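EAL/GGDEF domain protein (Methylococcus capsulatus, PDB 3ICL) belongs to the GGDEF-domain family and adopts a mixed alpha/beta fold of the nucleotide-cyclase clan. Local coordinates at residues P30-I44 / I117-P129. The protein carries 1 engineered substitution. Residues are numbered along the deposited sequence; the frame is centred on the assembly and turned at random.
Sequences PVVLLFLDVDNFKSI and IVISVSIGIAVSP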
# COMPACT_ATOMS: atom_id res chain seq x y z
N PRO A 30 -4.03 11.38 12.74
CA PRO A 30 -3.12 10.28 13.05
C PRO A 30 -2.31 9.78 11.87
O PRO A 30 -2.56 10.10 10.71
CB PRO A 30 -4.06 9.21 13.57
CG PRO A 30 -5.20 9.35 12.61
CD PRO A 30 -5.40 10.87 12.56
N VAL A 31 -1.31 8.96 12.19
CA VAL A 31 -0.50 8.35 11.17
C VAL A 31 -1.27 7.09 10.84
O VAL A 31 -1.79 6.41 11.73
CB VAL A 31 0.89 7.94 11.72
CG1 VAL A 31 1.59 7.04 10.72
CG2 VAL A 31 1.72 9.18 11.98
N VAL A 32 -1.38 6.79 9.55
CA VAL A 32 -2.08 5.59 9.13
C VAL A 32 -1.20 4.85 8.14
O VAL A 32 -0.57 5.46 7.27
CB VAL A 32 -3.43 5.91 8.46
CG1 VAL A 32 -4.11 4.61 8.01
CG2 VAL A 32 -4.32 6.66 9.44
N LEU A 33 -1.15 3.53 8.29
CA LEU A 33 -0.34 2.69 7.44
C LEU A 33 -1.21 1.72 6.65
O LEU A 33 -2.06 1.04 7.22
CB LEU A 33 0.64 1.91 8.31
CG LEU A 33 2.04 1.57 7.81
CD1 LEU A 33 2.78 2.83 7.38
CD2 LEU A 33 2.78 0.88 8.93
N LEU A 34 -1.01 1.69 5.34
CA LEU A 34 -1.74 0.77 4.48
C LEU A 34 -0.70 -0.20 3.94
O LEU A 34 0.40 0.20 3.57
CB LEU A 34 -2.41 1.51 3.31
CG LEU A 34 -3.80 2.12 3.55
CD1 LEU A 34 -3.78 3.04 4.74
CD2 LEU A 34 -4.25 2.86 2.30
N PHE A 35 -1.03 -1.48 3.94
CA PHE A 35 -0.14 -2.52 3.44
C PHE A 35 -0.92 -3.14 2.29
O PHE A 35 -1.92 -3.82 2.50
CB PHE A 35 0.13 -3.56 4.54
CG PHE A 35 1.55 -4.08 4.56
CD1 PHE A 35 2.10 -4.69 3.43
CD2 PHE A 35 2.32 -4.00 5.72
CE1 PHE A 35 3.41 -5.20 3.46
CE2 PHE A 35 3.62 -4.51 5.76
CZ PHE A 35 4.17 -5.11 4.63
N LEU A 36 -0.46 -2.89 1.07
CA LEU A 36 -1.14 -3.38 -0.12
C LEU A 36 -0.47 -4.60 -0.74
O LEU A 36 0.75 -4.69 -0.83
CB LEU A 36 -1.23 -2.25 -1.14
CG LEU A 36 -1.97 -2.47 -2.46
CD1 LEU A 36 -2.42 -1.11 -2.98
CD2 LEU A 36 -1.08 -3.16 -3.47
N ASP A 37 -1.30 -5.53 -1.19
CA ASP A 37 -0.81 -6.76 -1.79
C ASP A 37 -1.40 -6.90 -3.19
O ASP A 37 -2.61 -6.73 -3.37
CB ASP A 37 -1.27 -7.96 -0.95
CG ASP A 37 -0.65 -9.26 -1.39
OD1 ASP A 37 -0.11 -9.34 -2.52
OD2 ASP A 37 -0.71 -10.23 -0.60
N VAL A 38 -0.55 -7.17 -4.17
CA VAL A 38 -1.04 -7.40 -5.52
C VAL A 38 -1.24 -8.90 -5.48
O VAL A 38 -0.31 -9.68 -5.71
CB VAL A 38 -0.01 -7.00 -6.59
CG1 VAL A 38 -0.57 -7.30 -7.98
CG2 VAL A 38 0.31 -5.52 -6.47
N ASP A 39 -2.46 -9.29 -5.13
CA ASP A 39 -2.82 -10.69 -4.97
C ASP A 39 -2.47 -11.66 -6.09
O ASP A 39 -1.98 -12.76 -5.83
CB ASP A 39 -4.32 -10.82 -4.66
CG ASP A 39 -4.72 -10.09 -3.39
OD1 ASP A 39 -3.86 -9.86 -2.52
OD2 ASP A 39 -5.92 -9.75 -3.26
N ASN A 40 -2.72 -11.27 -7.34
CA ASN A 40 -2.45 -12.18 -8.45
C ASN A 40 -1.15 -11.89 -9.22
O ASN A 40 -0.98 -12.34 -10.35
CB ASN A 40 -3.65 -12.18 -9.41
CG ASN A 40 -3.88 -10.84 -10.08
OD1 ASN A 40 -3.44 -9.80 -9.58
ND2 ASN A 40 -4.60 -10.85 -11.20
N PHE A 41 -0.23 -11.17 -8.59
CA PHE A 41 1.01 -10.84 -9.26
C PHE A 41 1.86 -12.04 -9.68
O PHE A 41 2.36 -12.07 -10.80
CB PHE A 41 1.87 -9.92 -8.39
CG PHE A 41 3.13 -9.48 -9.08
CD1 PHE A 41 3.09 -8.49 -10.05
CD2 PHE A 41 4.35 -10.08 -8.78
CE1 PHE A 41 4.25 -8.11 -10.73
CE2 PHE A 41 5.52 -9.71 -9.45
CZ PHE A 41 5.46 -8.71 -10.43
N LYS A 42 2.03 -13.00 -8.79
CA LYS A 42 2.85 -14.17 -9.10
C LYS A 42 2.42 -14.88 -10.37
O LYS A 42 3.25 -15.21 -11.22
CB LYS A 42 2.84 -15.16 -7.94
CG LYS A 42 3.51 -16.49 -8.28
CD LYS A 42 3.40 -17.49 -7.15
CE LYS A 42 3.74 -18.89 -7.65
NZ LYS A 42 5.08 -18.94 -8.30
N SER A 43 1.13 -15.14 -10.51
CA SER A 43 0.63 -15.82 -11.69
C SER A 43 0.92 -14.97 -12.93
O SER A 43 1.30 -15.50 -13.97
CB SER A 43 -0.87 -16.07 -11.57
OG SER A 43 -1.57 -14.87 -11.34
N ILE A 44 0.76 -13.65 -12.79
CA ILE A 44 1.04 -12.73 -13.90
C ILE A 44 2.52 -12.77 -14.23
O ILE A 44 2.92 -13.02 -15.37
CB ILE A 44 0.69 -11.27 -13.53
CG1 ILE A 44 -0.78 -11.16 -13.13
CG2 ILE A 44 1.02 -10.35 -14.71
CD1 ILE A 44 -1.74 -11.55 -14.20
N ILE A 117 -4.28 -6.43 -18.62
CA ILE A 117 -3.99 -7.03 -17.32
C ILE A 117 -4.83 -6.37 -16.22
O ILE A 117 -4.87 -5.15 -16.10
CB ILE A 117 -2.50 -6.91 -16.93
CG1 ILE A 117 -1.62 -7.63 -17.94
CG2 ILE A 117 -2.29 -7.51 -15.54
CD1 ILE A 117 -1.91 -9.11 -18.07
N VAL A 118 -5.51 -7.21 -15.45
CA VAL A 118 -6.33 -6.74 -14.34
C VAL A 118 -5.77 -7.38 -13.08
O VAL A 118 -5.76 -8.60 -12.95
CB VAL A 118 -7.81 -7.13 -14.53
CG1 VAL A 118 -7.93 -8.63 -14.78
CG2 VAL A 118 -8.62 -6.73 -13.31
N ILE A 119 -5.29 -6.56 -12.15
CA ILE A 119 -4.75 -7.11 -10.91
C ILE A 119 -5.82 -7.14 -9.85
O ILE A 119 -6.78 -6.37 -9.90
CB ILE A 119 -3.56 -6.28 -10.36
CG1 ILE A 119 -3.99 -4.83 -10.15
CG2 ILE A 119 -2.36 -6.39 -11.28
CD1 ILE A 119 -2.96 -3.98 -9.45
N SER A 120 -5.66 -8.05 -8.89
CA SER A 120 -6.58 -8.16 -7.77
C SER A 120 -5.76 -7.59 -6.60
O SER A 120 -4.56 -7.88 -6.48
CB SER A 120 -6.95 -9.63 -7.53
OG SER A 120 -5.80 -10.42 -7.35
N VAL A 121 -6.39 -6.78 -5.76
CA VAL A 121 -5.69 -6.11 -4.66
C VAL A 121 -6.33 -6.29 -3.28
O VAL A 121 -7.55 -6.31 -3.16
CB VAL A 121 -5.59 -4.58 -4.94
CG1 VAL A 121 -4.95 -3.86 -3.78
CG2 VAL A 121 -4.81 -4.34 -6.23
N SER A 122 -5.50 -6.42 -2.25
CA SER A 122 -5.99 -6.54 -0.87
C SER A 122 -5.22 -5.56 -0.01
O SER A 122 -3.99 -5.50 -0.08
CB SER A 122 -5.80 -7.96 -0.32
OG SER A 122 -6.78 -8.84 -0.82
N ILE A 123 -5.93 -4.79 0.80
CA ILE A 123 -5.30 -3.80 1.64
C ILE A 123 -5.61 -3.94 3.13
O ILE A 123 -6.77 -4.08 3.53
CB ILE A 123 -5.72 -2.37 1.21
CG1 ILE A 123 -5.36 -2.15 -0.26
CG2 ILE A 123 -5.03 -1.34 2.11
CD1 ILE A 123 -5.82 -0.80 -0.80
N GLY A 124 -4.56 -3.90 3.94
CA GLY A 124 -4.73 -3.97 5.38
C GLY A 124 -4.44 -2.59 5.94
O GLY A 124 -3.51 -1.93 5.47
N ILE A 125 -5.12 -2.20 6.90
CA ILE A 125 -4.91 -0.84 7.39
C ILE A 125 -4.62 -0.77 8.88
O ILE A 125 -5.28 -1.44 9.69
CB ILE A 125 -6.12 0.10 7.11
CG1 ILE A 125 -6.32 0.32 5.60
CG2 ILE A 125 -5.88 1.45 7.76
CD1 ILE A 125 -7.62 1.00 5.24
N ALA A 126 -3.75 -0.03 9.39
CA ALA A 126 -3.42 0.07 10.81
C ALA A 126 -3.36 1.55 11.17
O ALA A 126 -2.66 2.32 10.53
CB ALA A 126 -2.08 -0.59 11.09
N VAL A 127 -4.10 1.93 12.20
CA VAL A 127 -4.15 3.32 12.65
C VAL A 127 -3.40 3.51 13.96
O VAL A 127 -3.61 2.77 14.92
CB VAL A 127 -5.62 3.78 12.86
CG1 VAL A 127 -5.66 5.28 13.14
CG2 VAL A 127 -6.46 3.43 11.64
N SER A 128 -2.52 4.51 14.00
CA SER A 128 -1.77 4.79 15.22
C SER A 128 -2.64 5.69 16.09
O SER A 128 -3.29 6.61 15.58
CB SER A 128 -0.47 5.52 14.89
OG SER A 128 0.30 5.75 16.06
N PRO A 129 -2.65 5.47 17.41
CA PRO A 129 -1.90 4.44 18.15
C PRO A 129 -2.66 3.14 18.43
O PRO A 129 -2.06 2.13 18.78
CB PRO A 129 -1.54 5.16 19.44
CG PRO A 129 -2.81 5.91 19.72
CD PRO A 129 -3.18 6.48 18.35
O HOH W 1 -1.05 8.79 14.98
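Asn40 meets residues 118-120 through both ends of its amide, just beyond the last antiparallel pair of strands 32-38 and 121-127. Its CG sits between the backbone N and the carbonyl carbon (chi1 65°), turning the amide to segment 117-129. ND2 gives a hydrogen bond to Val118 O at 3.1 Å; that oxygen lies in the amide plane of Asn40, and ND2 approaches it on a lone pair. Asn40 OD1 takes Ser120 N at 2.9 Å, but this donor stands above the plane of the side-chain carbonyl. One amide thus continues, by side chain, the pairing that backbone bonds sustain from Asp37-Ser122 back to Val31-Ser128. Asp39 reaches along the other strand, its OD2 2.7 Å from Ser122 OG, a hydroxyl that Asn156 OD1 also approaches.

On the face bearing Leu34 and Leu36, apolar branches pack across the strand pair. Leu36, with CG anti to the backbone N (chi1 -176°), crosses Val121 at an angle, CG to CG1 3.5 Å, and its other face neighbour is Ile64 of helix 50-67. Leu34 runs alongside Ile125, CG to CG1 3.7 Å. On the reverse face Leu33 and Phe35 pack against helix 135-152. The chemistry implies a division of labour: branched hydrocarbon packs on one face of these adjacent strands, and polar side chains hold the two segments together where regular pairing ends.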